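Local coordinates for protein chitin binding domain (PDB 3UAM) that probably binds chitin or a related polysaccharide and, as a member of the LPMO AA10 family, may cleave it oxidatively with copper, at residues 126-136 with 148-159. Sequence-based numbering, arbitrary orientation.
Sequences TRRWTYWITKP and HFEPDPLKVYLN
Trp129 and Tyr157 form a hydrogen-bonded antiparallel pair between 126-136 and 148-159, Tyr157 N to Trp129 O (2.8 Å) running almost straight at 176°, and Tyr131 N reaches Lys155 O. Opposite Tyr131, Leu154 and Lys155 together make a classic beta bulge, each giving Tyr131 O a weak bond. Beyond it a water accepts from Ile133 N and lies 2.9 Å from Glu150 O and 2.8 Å from Asp152 O. Direct bonding then resumes with Glu150 N to Ile133 O (2.9 Å) and Lys135 N to His148 O.

At the other end Asn159 is gripped through side chain and backbone. Its ND2 donates to Thr126 O (2.8 Å), approaching from above that carbonyl's plane; its N donates to Arg127 O. Bent at chi2 and chi3, Arg127 curls back so that NH1 meets Asn159 O (2.9 Å) in the guanidinium plane, while NE pairs with Asp69.

Two aromatic contacts lie on opposite faces of the sheet. Tyr131 CE2 meets Tyr157 CE1 at 3.7 Å, coming to the edge of the Tyr157 ring, on the face where Phe183 of strand 179-184 also packs against Tyr157. On the other face Pro153 CB sits over the six-membered ring of Trp132, a CH-pi contact 13° off the normal, with Pro151 O at the ring edge. Past the bulge, where the backbones bridge again, Thr134 CG2 makes a separate CH-pi contact over Phe149, 4.0 Å from the ring centroid.

Strand 155-158 thus extends, through a bulged antiparallel ladder, the sheet in which 126-133 also pairs with 190-200, part of the beta-sandwich core characteristic of AA10 lytic polysaccharide monooxygenases.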
loop_
_atom_site.group_PDB
_atom_site.type_symbol
_atom_site.label_atom_id
_atom_site.label_comp_id
_atom_site.label_asym_id
_atom_site.label_seq_id
_atom_site.Cartn_x
_atom_site.Cartn_y
_atom_site.Cartn_z
ATOM N N THR A 126 14.377 -1.067 0.239
ATOM C CA THR A 126 13.201 -0.197 0.370
ATOM C C THR A 126 13.548 1.294 0.377
ATOM O O THR A 126 14.382 1.719 1.159
ATOM C CB THR A 126 12.487 -0.498 1.677
ATOM O OG1 THR A 126 12.109 -1.875 1.702
ATOM C CG2 THR A 126 11.249 0.404 1.859
ATOM N N ARG A 127 12.887 2.087 -0.461
ATOM C CA ARG A 127 13.050 3.539 -0.394
ATOM C C ARG A 127 12.140 4.157 0.652
ATOM O O ARG A 127 12.572 4.990 1.417
ATOM C CB ARG A 127 12.827 4.212 -1.755
ATOM C CG ARG A 127 13.088 5.711 -1.744
ATOM C CD ARG A 127 14.444 6.069 -1.141
ATOM N NE ARG A 127 15.542 5.397 -1.824
ATOM C CZ ARG A 127 16.770 5.235 -1.330
ATOM N NH1 ARG A 127 17.068 5.653 -0.112
ATOM N NH2 ARG A 127 17.693 4.589 -2.037
ATOM N N ARG A 128 10.882 3.740 0.679
ATOM C CA ARG A 128 9.908 4.299 1.613
ATOM C C ARG A 128 8.669 3.407 1.795
ATOM O O ARG A 128 8.428 2.471 1.029
ATOM C CB ARG A 128 9.484 5.702 1.161
ATOM C CG ARG A 128 8.648 5.717 -0.112
ATOM C CD ARG A 128 8.158 7.102 -0.555
ATOM N NE ARG A 128 9.253 8.028 -0.860
ATOM C CZ ARG A 128 10.053 7.925 -1.921
ATOM N NH1 ARG A 128 9.918 6.918 -2.782
ATOM N NH2 ARG A 128 11.011 8.822 -2.115
ATOM N N TRP A 129 7.913 3.719 2.849
ATOM C CA TRP A 129 6.555 3.278 3.029
ATOM C C TRP A 129 5.741 4.530 3.165
ATOM O O TRP A 129 6.160 5.478 3.827
ATOM C CB TRP A 129 6.397 2.506 4.322
ATOM C CG TRP A 129 7.139 1.218 4.416
ATOM C CD1 TRP A 129 6.646 -0.071 4.234
ATOM C CD2 TRP A 129 8.537 1.044 4.774
ATOM N NE1 TRP A 129 7.627 -1.007 4.462
ATOM C CE2 TRP A 129 8.783 -0.405 4.788
ATOM C CE3 TRP A 129 9.569 1.908 5.108
ATOM C CZ2 TRP A 129 10.023 -0.934 5.102
ATOM C CZ3 TRP A 129 10.819 1.363 5.421
ATOM C CH2 TRP A 129 11.033 -0.038 5.410
ATOM N N THR A 130 4.575 4.541 2.540
ATOM C CA THR A 130 3.705 5.698 2.519
ATOM C C THR A 130 2.294 5.231 2.882
ATOM O O THR A 130 1.897 4.108 2.510
ATOM C CB THR A 130 3.653 6.337 1.122
ATOM O OG1 THR A 130 4.951 6.842 0.764
ATOM C CG2 THR A 130 2.713 7.514 1.162
ATOM N N TYR A 131 1.575 6.066 3.630
ATOM C CA TYR A 131 0.209 5.784 4.027
ATOM C C TYR A 131 -0.692 6.921 3.556
ATOM O O TYR A 131 -0.494 8.055 3.915
ATOM C CB TYR A 131 0.116 5.576 5.528
ATOM C CG TYR A 131 0.989 4.427 5.984
ATOM C CD1 TYR A 131 0.491 3.132 5.989
ATOM C CD2 TYR A 131 2.310 4.628 6.368
ATOM C CE1 TYR A 131 1.270 2.067 6.383
ATOM C CE2 TYR A 131 3.093 3.562 6.776
ATOM C CZ TYR A 131 2.564 2.274 6.771
ATOM O OH TYR A 131 3.301 1.166 7.141
ATOM N N TRP A 132 -1.686 6.570 2.758
ATOM C CA TRP A 132 -2.629 7.504 2.151
ATOM C C TRP A 132 -4.015 7.262 2.701
ATOM O O TRP A 132 -4.402 6.107 2.949
ATOM C CB TRP A 132 -2.671 7.297 0.618
ATOM C CG TRP A 132 -1.325 7.361 -0.073
ATOM C CD1 TRP A 132 -0.448 6.310 -0.345
ATOM C CD2 TRP A 132 -0.655 8.568 -0.597
ATOM N NE1 TRP A 132 0.681 6.785 -1.007
ATOM C CE2 TRP A 132 0.613 8.126 -1.167
ATOM C CE3 TRP A 132 -0.975 9.910 -0.642
ATOM C CZ2 TRP A 132 1.518 9.019 -1.725
ATOM C CZ3 TRP A 132 -0.062 10.800 -1.210
ATOM C CH2 TRP A 132 1.150 10.356 -1.762
ATOM N N ILE A 133 -4.791 8.333 2.848
ATOM C CA ILE A 133 -6.088 8.259 3.494
ATOM C C ILE A 133 -7.121 8.946 2.584
ATOM O O ILE A 133 -6.840 9.991 1.954
ATOM C CB ILE A 133 -6.071 8.911 4.899
ATOM C CG1 ILE A 133 -7.390 8.682 5.636
ATOM C CG2 ILE A 133 -5.801 10.406 4.800
ATOM C CD1 ILE A 133 -7.643 7.274 6.095
ATOM N N THR A 134 -8.304 8.337 2.528
ATOM C CA THR A 134 -9.411 8.860 1.765
ATOM C C THR A 134 -9.870 10.176 2.375
ATOM O O THR A 134 -9.757 10.413 3.579
ATOM C CB THR A 134 -10.589 7.859 1.681
ATOM O OG1 THR A 134 -10.851 7.289 2.982
ATOM C CG2 THR A 134 -10.287 6.733 0.699
ATOM N N LYS A 135 -10.379 11.040 1.520
ATOM C CA LYS A 135 -10.890 12.329 1.936
ATOM C C LYS A 135 -12.222 12.163 2.661
ATOM O O LYS A 135 -12.981 11.214 2.383
ATOM C CB LYS A 135 -11.146 13.218 0.719
ATOM C CG LYS A 135 -9.965 13.462 -0.205
ATOM C CD LYS A 135 -10.415 14.365 -1.349
ATOM C CE LYS A 135 -9.274 14.623 -2.335
ATOM N NZ LYS A 135 -9.793 15.161 -3.623
ATOM N N PRO A 136 -12.532 13.103 3.578
ATOM C CA PRO A 136 -13.876 13.176 4.096
ATOM C C PRO A 136 -14.782 13.376 2.900
ATOM O O PRO A 136 -14.460 14.166 2.024
ATOM C CB PRO A 136 -13.879 14.445 4.965
ATOM C CG PRO A 136 -12.466 14.828 5.157
ATOM C CD PRO A 136 -11.657 14.176 4.088
ATOM N N HIS A 148 -10.243 10.097 -4.641
ATOM C CA HIS A 148 -10.772 9.725 -3.341
ATOM C C HIS A 148 -9.787 9.952 -2.228
ATOM O O HIS A 148 -10.197 9.993 -1.083
ATOM C CB HIS A 148 -11.189 8.253 -3.312
ATOM C CG HIS A 148 -12.262 7.920 -4.301
ATOM N ND1 HIS A 148 -12.282 6.767 -5.010
ATOM C CD2 HIS A 148 -13.374 8.654 -4.702
ATOM C CE1 HIS A 148 -13.367 6.776 -5.814
ATOM N NE2 HIS A 148 -14.035 7.923 -5.611
ATOM N N PHE A 149 -8.502 10.075 -2.559
ATOM C CA PHE A 149 -7.441 10.164 -1.581
ATOM C C PHE A 149 -6.899 11.597 -1.401
ATOM O O PHE A 149 -6.792 12.362 -2.370
ATOM C CB PHE A 149 -6.298 9.214 -1.975
ATOM C CG PHE A 149 -6.648 7.762 -1.801
ATOM C CD1 PHE A 149 -6.513 7.156 -0.564
ATOM C CD2 PHE A 149 -7.134 7.023 -2.856
ATOM C CE1 PHE A 149 -6.818 5.829 -0.391
ATOM C CE2 PHE A 149 -7.484 5.702 -2.696
ATOM C CZ PHE A 149 -7.316 5.091 -1.456
ATOM N N GLU A 150 -6.596 11.949 -0.145
ATOM C CA GLU A 150 -5.922 13.192 0.179
ATOM C C GLU A 150 -4.585 13.282 -0.562
ATOM O O GLU A 150 -3.806 12.331 -0.549
ATOM C CB GLU A 150 -5.673 13.300 1.688
ATOM C CG GLU A 150 -6.907 13.478 2.532
ATOM C CD GLU A 150 -7.566 14.841 2.377
ATOM O OE1 GLU A 150 -6.909 15.792 1.876
ATOM O OE2 GLU A 150 -8.744 14.974 2.774
ATOM N N PRO A 151 -4.306 14.431 -1.195
ATOM C CA PRO A 151 -3.075 14.564 -1.962
ATOM C C PRO A 151 -1.808 14.484 -1.085
ATOM O O PRO A 151 -0.748 14.097 -1.562
ATOM C CB PRO A 151 -3.228 15.939 -2.656
ATOM C CG PRO A 151 -4.174 16.704 -1.800
ATOM C CD PRO A 151 -5.119 15.663 -1.239
ATOM N N ASP A 152 -1.937 14.806 0.191
ATOM C CA ASP A 152 -0.825 14.688 1.118
ATOM C C ASP A 152 -0.925 13.374 1.887
ATOM O O ASP A 152 -1.955 13.056 2.449
ATOM C CB ASP A 152 -0.797 15.866 2.088
ATOM C CG ASP A 152 -0.560 17.178 1.383
ATOM O OD1 ASP A 152 0.031 17.204 0.267
ATOM O OD2 ASP A 152 -0.979 18.200 1.928
ATOM N N PRO A 153 0.167 12.613 1.919
ATOM C CA PRO A 153 0.091 11.345 2.640
ATOM C C PRO A 153 -0.182 11.577 4.125
ATOM O O PRO A 153 0.195 12.600 4.681
ATOM C CB PRO A 153 1.463 10.700 2.404
ATOM C CG PRO A 153 2.358 11.794 1.908
ATOM C CD PRO A 153 1.490 12.871 1.333
ATOM N N LEU A 154 -0.884 10.633 4.739
ATOM C CA LEU A 154 -1.079 10.665 6.181
ATOM C C LEU A 154 0.275 10.512 6.880
ATOM O O LEU A 154 0.567 11.224 7.827
ATOM C CB LEU A 154 -2.048 9.558 6.618
ATOM C CG LEU A 154 -2.268 9.404 8.126
ATOM C CD1 LEU A 154 -2.797 10.725 8.722
ATOM C CD2 LEU A 154 -3.203 8.227 8.359
ATOM N N LYS A 155 1.116 9.617 6.370
ATOM C CA LYS A 155 2.434 9.392 6.952
ATOM C C LYS A 155 3.408 8.803 5.927
ATOM O O LYS A 155 3.020 8.013 5.064
ATOM C CB LYS A 155 2.316 8.473 8.167
ATOM C CG LYS A 155 3.624 8.270 8.919
ATOM C CD LYS A 155 3.766 9.267 10.033
ATOM C CE LYS A 155 5.052 9.034 10.785
ATOM N NZ LYS A 155 5.127 10.155 11.747
ATOM N N VAL A 156 4.665 9.223 6.011
ATOM C CA VAL A 156 5.704 8.701 5.136
ATOM C C VAL A 156 6.859 8.263 6.037
ATOM O O VAL A 156 7.208 8.986 6.973
ATOM C CB VAL A 156 6.208 9.776 4.145
ATOM C CG1 VAL A 156 7.281 9.206 3.234
ATOM C CG2 VAL A 156 5.058 10.362 3.306
ATOM N N TYR A 157 7.450 7.104 5.745
ATOM C CA TYR A 157 8.720 6.698 6.351
ATOM C C TYR A 157 9.744 6.537 5.237
ATOM O O TYR A 157 9.652 5.604 4.424
ATOM C CB TYR A 157 8.555 5.377 7.104
ATOM C CG TYR A 157 7.609 5.452 8.276
ATOM C CD1 TYR A 157 6.248 5.257 8.096
ATOM C CD2 TYR A 157 8.088 5.700 9.579
ATOM C CE1 TYR A 157 5.366 5.312 9.159
ATOM C CE2 TYR A 157 7.208 5.783 10.656
ATOM C CZ TYR A 157 5.844 5.572 10.429
ATOM O OH TYR A 157 4.953 5.616 11.459
ATOM N N LEU A 158 10.703 7.452 5.185
ATOM C CA LEU A 158 11.681 7.491 4.111
ATOM C C LEU A 158 13.033 6.953 4.552
ATOM O O LEU A 158 13.597 7.456 5.524
ATOM C CB LEU A 158 11.863 8.931 3.654
ATOM C CG LEU A 158 12.933 9.228 2.587
ATOM C CD1 LEU A 158 12.642 8.513 1.269
ATOM C CD2 LEU A 158 13.082 10.737 2.394
ATOM N N ASN A 159 13.562 5.966 3.825
ATOM C CA ASN A 159 14.953 5.519 4.018
ATOM C C ASN A 159 15.846 6.475 3.251
ATOM O O ASN A 159 15.556 6.800 2.122
ATOM C CB ASN A 159 15.168 4.075 3.525
ATOM C CG ASN A 159 14.612 3.042 4.483
ATOM O OD1 ASN A 159 14.461 3.315 5.672
ATOM N ND2 ASN A 159 14.312 1.838 3.970
HETATM O O HOH W 1 -3.428 10.736 1.821
#